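Local coordinates for DMSP lyase (Ruegeria pomeroyi, PDB 5CU1), which belongs to the cupin superfamily and carries a ferric ion within a fold of antiparallel beta-sheets flanked by helices, at residues Ala28-Glu33 / Val40-Ser45; Pro53-Ile56 / Met62-Asp65. All coordinates share one frame; numbering follows the deposited sequence.

In the fold
Both contacts join a helix to a loop in the first third of the chain, and contact 1 comes wholly before contact 2 in the sequence. Contact 1 ties the end of helix 17-32 to the loop that follows helix 34-39; contact 2 spans the loop leading into helix 57-64 and the last turn of that helix. Their centres lie 26 Å apart and their nearest atoms about 14 Å apart, so they do not touch. Neither supplies a ligand to the iron, which is held by H141, E145 and H180, on or next to the cupin strands. Contact 1 is partly buried, 17 Å from the centre of the chain; contact 2 is a surface contact 14 Å from it.

Contact 1: Ala28-Glu33 / Val40-Ser45; sequences ALHARE and VALPDS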
loop_
_atom_site.group_PDB
_atom_site.type_symbol
_atom_site.label_atom_id
_atom_site.label_comp_id
_atom_site.label_asym_id
_atom_site.label_seq_id
_atom_site.Cartn_x
_atom_site.Cartn_y
_atom_site.Cartn_z
ATOM N N ALA A 28 -2.251 1.462 -16.579
ATOM C CA ALA A 28 -3.576 1.212 -17.070
ATOM C C ALA A 28 -4.598 1.352 -16.145
ATOM O O ALA A 28 -5.469 1.787 -16.512
ATOM C CB ALA A 28 -3.688 -0.102 -17.764
ATOM N N LEU A 29 -4.492 1.184 -14.879
ATOM C CA LEU A 29 -5.578 1.466 -13.929
ATOM C C LEU A 29 -5.723 2.778 -13.469
ATOM O O LEU A 29 -6.700 3.153 -13.166
ATOM C CB LEU A 29 -5.275 0.620 -12.715
ATOM C CG LEU A 29 -5.990 0.790 -11.448
ATOM C CD1 LEU A 29 -7.285 0.203 -11.595
ATOM C CD2 LEU A 29 -5.251 0.216 -10.456
ATOM N N HIS A 30 -4.683 3.462 -13.523
ATOM C CA HIS A 30 -4.533 4.779 -13.264
ATOM C C HIS A 30 -5.326 5.549 -14.235
ATOM O O HIS A 30 -6.138 6.259 -13.848
ATOM C CB HIS A 30 -3.187 5.176 -13.403
ATOM C CG HIS A 30 -2.917 6.590 -13.066
ATOM N ND1 HIS A 30 -2.975 7.582 -13.952
ATOM C CD2 HIS A 30 -2.574 7.155 -11.927
ATOM C CE1 HIS A 30 -2.624 8.681 -13.385
ATOM N NE2 HIS A 30 -2.371 8.446 -12.159
ATOM N N ALA A 31 -5.069 5.284 -15.441
ATOM C CA ALA A 31 -5.853 5.651 -16.438
ATOM C C ALA A 31 -7.322 5.330 -16.426
ATOM O O ALA A 31 -7.999 6.178 -16.705
ATOM C CB ALA A 31 -5.217 5.568 -17.787
ATOM N N ARG A 32 -7.796 4.211 -16.020
ATOM C CA ARG A 32 -9.188 3.910 -15.936
ATOM C C ARG A 32 -10.004 4.410 -14.784
ATOM O O ARG A 32 -11.179 4.363 -14.791
ATOM C CB ARG A 32 -9.456 2.476 -16.076
ATOM C CG ARG A 32 -8.442 1.624 -16.621
ATOM C CD ARG A 32 -8.963 0.208 -16.846
ATOM N NE ARG A 32 -8.863 -0.572 -15.743
ATOM C CZ ARG A 32 -7.898 -1.348 -15.474
ATOM N NH1 ARG A 32 -6.985 -1.648 -16.201
ATOM N NH2 ARG A 32 -8.002 -1.962 -14.451
ATOM N N GLU A 33 -9.310 4.887 -13.809
ATOM C CA GLU A 33 -9.782 5.259 -12.562
ATOM C C GLU A 33 -9.608 6.680 -12.208
ATOM O O GLU A 33 -8.641 7.062 -11.890
ATOM C CB GLU A 33 -9.203 4.358 -11.417
ATOM C CG GLU A 33 -9.541 2.870 -11.384
ATOM C CD GLU A 33 -10.875 2.491 -10.977
ATOM O OE1 GLU A 33 -11.487 3.150 -10.478
ATOM O OE2 GLU A 33 -11.314 1.581 -11.110
ATOM N N VAL A 40 -2.853 12.523 -9.163
ATOM C CA VAL A 40 -1.572 12.555 -9.751
ATOM C C VAL A 40 -1.586 12.105 -11.270
ATOM O O VAL A 40 -2.143 11.267 -11.657
ATOM C CB VAL A 40 -0.496 11.919 -8.830
ATOM C CG1 VAL A 40 -0.464 10.445 -8.708
ATOM C CG2 VAL A 40 0.779 12.545 -9.079
ATOM N N ALA A 41 -0.900 12.805 -12.051
ATOM C CA ALA A 41 -0.493 12.453 -13.346
ATOM C C ALA A 41 0.651 11.605 -13.378
ATOM O O ALA A 41 1.568 11.792 -12.706
ATOM C CB ALA A 41 -0.268 13.666 -14.206
ATOM N N LEU A 42 0.526 10.646 -14.219
ATOM C CA LEU A 42 1.503 9.634 -14.481
ATOM C C LEU A 42 2.449 10.243 -15.409
ATOM O O LEU A 42 2.049 10.899 -16.352
ATOM C CB LEU A 42 0.920 8.397 -15.036
ATOM C CG LEU A 42 0.977 7.237 -14.118
ATOM C CD1 LEU A 42 0.610 7.600 -12.702
ATOM C CD2 LEU A 42 0.359 5.976 -14.573
ATOM N N PRO A 43 3.795 10.157 -14.988
ATOM C CA PRO A 43 4.714 10.932 -15.811
ATOM C C PRO A 43 5.133 10.278 -16.960
ATOM O O PRO A 43 5.553 11.000 -17.784
ATOM C CB PRO A 43 5.959 11.110 -14.974
ATOM C CG PRO A 43 5.779 10.422 -13.744
ATOM C CD PRO A 43 4.613 9.621 -13.802
ATOM N N ASP A 44 5.064 8.989 -16.982
ATOM C CA ASP A 44 5.192 8.102 -18.122
ATOM C C ASP A 44 6.643 7.476 -18.765
ATOM O O ASP A 44 6.751 6.827 -19.806
ATOM C CB ASP A 44 4.030 8.337 -19.095
ATOM C CG ASP A 44 3.294 6.994 -19.500
ATOM O OD1 ASP A 44 2.154 6.747 -19.069
ATOM O OD2 ASP A 44 3.928 6.211 -20.216
ATOM N N SER A 45 7.624 7.457 -17.907
ATOM C CA SER A 45 8.673 8.343 -17.753
ATOM C C SER A 45 9.219 8.150 -16.422
ATOM O O SER A 45 9.455 9.065 -15.749
ATOM C CB SER A 45 8.258 9.768 -18.089
ATOM O OG SER A 45 7.643 9.696 -19.296
#
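H30 NE2 donates to the backbone carbonyl of V40, with 2.9 Å between NE2 and V40 O. The bond is weak, because the angle at the hydrogen is only 127°. The carbonyl oxygen sits at the edge of the imidazole, near its plane, and lies almost as close to the neighbouring carbon, with H30 CE1 3.1 Å from V40 O. The ring reaches this position because CG stands anti to the backbone N of H30 (chi1 -177°), which carries the imidazole out from the helix toward the loop. L42 comes to meet it from the opposite direction and lays its isobutyl end over one face. Its CD1 makes a CH-pi contact, 3.3 Å from the centroid of the H30 ring and 19° off the ring normal. The methyl is displaced toward the NE2-CD2 bond, and L42 CD1 lies 3.1 Å from H30 NE2, a tight approach. The other methyl covers the root of the ring, with L42 CD2 3.7 Å from H30 CG and 3.8 Å from H30 CB. Edge and face are thus met by different residues of one loop: the V40 carbonyl gives NE2 a weak partner, and the leucine probably restricts tilting of the ring. Beyond this pair, H30 also packs on L36 and A37 of helix 34-39, and L42 continues onto F26 and Q27 of helix 17-32. V40 touches L123, next to strand 124-130. E33 is the N-cap between the two helices. A buried histidine near the end of helix 17-32 thus packs against the loop leaving helix 34-39, within the helical N-terminal region of a cupin protein.

Contact 2: Pro53-Ile56 / Met62-Asp65; sequences PVRI and MESD
R55 reaches across to E63 over the surface of the short helix 57-64: a salt bridge between the loop leading into a helix and that helix's last turn, on the outside of a cupin fold. The arginine can be followed outward from the loop. Its CB leaves to one side and is still 8.0 Å from E63 OE1. R55 CG is 6.8 Å from E63 OE1. The chain bends at chi2 and again at chi3, and these bends turn the far end toward the helix. R55 CD comes to 5.6 Å from E63 OE1 as modelled, and R55 NE to 4.3 Å from E63 OE1. At the head of the group, R55 CZ is placed 3.5 Å from E63 OE1. NH2 is the terminal nitrogen that meets the carboxylate, with OE1 at the guanidinium edge and near its plane. The modelled separation is too short to be trusted: the model pairs the two charges, but the placing of both tips, and so the geometry of the bridge, is doubtful. E63 approaches from the opposite direction. Its CG sits between the backbone N and the carbonyl carbon (chi1 68°), and the chain runs extended from there to the carboxylate. The two flat groups are turned 54° against each other as modelled, which departs from a flat, side-by-side, two-pronged pairing. R55 additionally touches a crystal neighbour, which may influence how its end is placed. Close by, the neighbours are hydrophobic: I56 and M62 both pack on W89, while M62 and E63 touch I81 of helix 74-83. With the same reservation about the tips, the carboxylate's second oxygen, E63 OE2, is modelled 3.4 Å from R55 NH2, and R55 NH1 lies 4.1 Å from E63 OE1.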
loop_
_atom_site.group_PDB
_atom_site.type_symbol
_atom_site.label_atom_id
_atom_site.label_comp_id
_atom_site.label_asym_id
_atom_site.label_seq_id
_atom_site.Cartn_x
_atom_site.Cartn_y
_atom_site.Cartn_z
ATOM N N PRO A 53 16.042 -7.360 -3.042
ATOM C CA PRO A 53 15.029 -8.108 -2.292
ATOM C C PRO A 53 15.226 -8.387 -0.770
ATOM O O PRO A 53 16.312 -8.628 -0.317
ATOM C CB PRO A 53 14.850 -9.320 -3.081
ATOM C CG PRO A 53 16.019 -9.623 -3.488
ATOM C CD PRO A 53 16.468 -8.363 -4.094
ATOM N N VAL A 54 14.111 -8.224 -0.060
ATOM C CA VAL A 54 13.914 -8.546 1.241
ATOM C C VAL A 54 12.619 -9.288 1.328
ATOM O O VAL A 54 11.691 -8.818 0.945
ATOM C CB VAL A 54 13.877 -7.301 2.067
ATOM C CG1 VAL A 54 13.424 -7.575 3.467
ATOM C CG2 VAL A 54 15.127 -6.490 2.021
ATOM N N ARG A 55 12.654 -10.529 1.833
ATOM C CA ARG A 55 11.504 -11.347 2.171
ATOM C C ARG A 55 11.223 -11.319 3.596
ATOM O O ARG A 55 12.131 -11.404 4.392
ATOM C CB ARG A 55 11.617 -12.786 1.795
ATOM C CG ARG A 55 11.068 -13.379 0.510
ATOM C CD ARG A 55 9.645 -13.129 0.220
ATOM N NE ARG A 55 8.775 -13.992 -0.475
ATOM C CZ ARG A 55 8.154 -15.016 -0.031
ATOM N NH1 ARG A 55 8.300 -15.589 1.068
ATOM N NH2 ARG A 55 7.278 -15.430 -0.687
ATOM N N ILE A 56 9.926 -11.232 3.846
ATOM C CA ILE A 56 9.214 -11.256 5.084
ATOM C C ILE A 56 8.039 -12.128 5.066
ATOM O O ILE A 56 7.566 -12.304 4.192
ATOM C CB ILE A 56 8.932 -9.869 5.706
ATOM C CG1 ILE A 56 7.771 -9.019 5.084
ATOM C CG2 ILE A 56 10.231 -9.174 5.926
ATOM C CD1 ILE A 56 7.613 -7.770 5.770
ATOM N N MET A 62 0.305 -12.799 1.803
ATOM C CA MET A 62 -0.256 -12.237 0.634
ATOM C C MET A 62 -0.367 -13.170 -0.485
ATOM O O MET A 62 -1.299 -13.160 -1.028
ATOM C CB MET A 62 0.405 -10.931 0.243
ATOM C CG MET A 62 -0.266 -9.976 -0.782
ATOM S SD MET A 62 0.336 -8.411 -1.176
ATOM C CE MET A 62 1.370 -8.802 -2.137
ATOM N N GLU A 63 0.664 -13.921 -0.759
ATOM C CA GLU A 63 0.635 -14.918 -1.711
ATOM C C GLU A 63 -0.301 -16.146 -1.523
ATOM O O GLU A 63 -0.924 -16.563 -2.354
ATOM C CB GLU A 63 1.959 -15.144 -2.268
ATOM C CG GLU A 63 3.042 -15.711 -1.469
ATOM C CD GLU A 63 4.407 -15.380 -1.931
ATOM O OE1 GLU A 63 5.244 -16.078 -1.626
ATOM O OE2 GLU A 63 4.657 -14.372 -2.507
ATOM N N SER A 64 -0.378 -16.543 -0.332
ATOM C CA SER A 64 -1.246 -17.438 0.178
ATOM C C SER A 64 -2.722 -17.173 0.385
ATOM O O SER A 64 -3.369 -18.013 0.264
ATOM C CB SER A 64 -0.662 -17.922 1.470
ATOM O OG SER A 64 -1.059 -19.174 1.588
ATOM N N ASP A 65 -3.132 -16.002 0.793
ATOM C CA ASP A 65 -4.507 -15.610 1.125
ATOM C C ASP A 65 -5.589 -15.982 0.063
ATOM O O ASP A 65 -5.499 -15.730 -1.005
ATOM C CB ASP A 65 -4.491 -14.178 1.481
ATOM C CG ASP A 65 -5.323 -13.827 2.551
ATOM O OD1 ASP A 65 -6.383 -14.307 2.544
ATOM O OD2 ASP A 65 -4.907 -12.909 3.284
#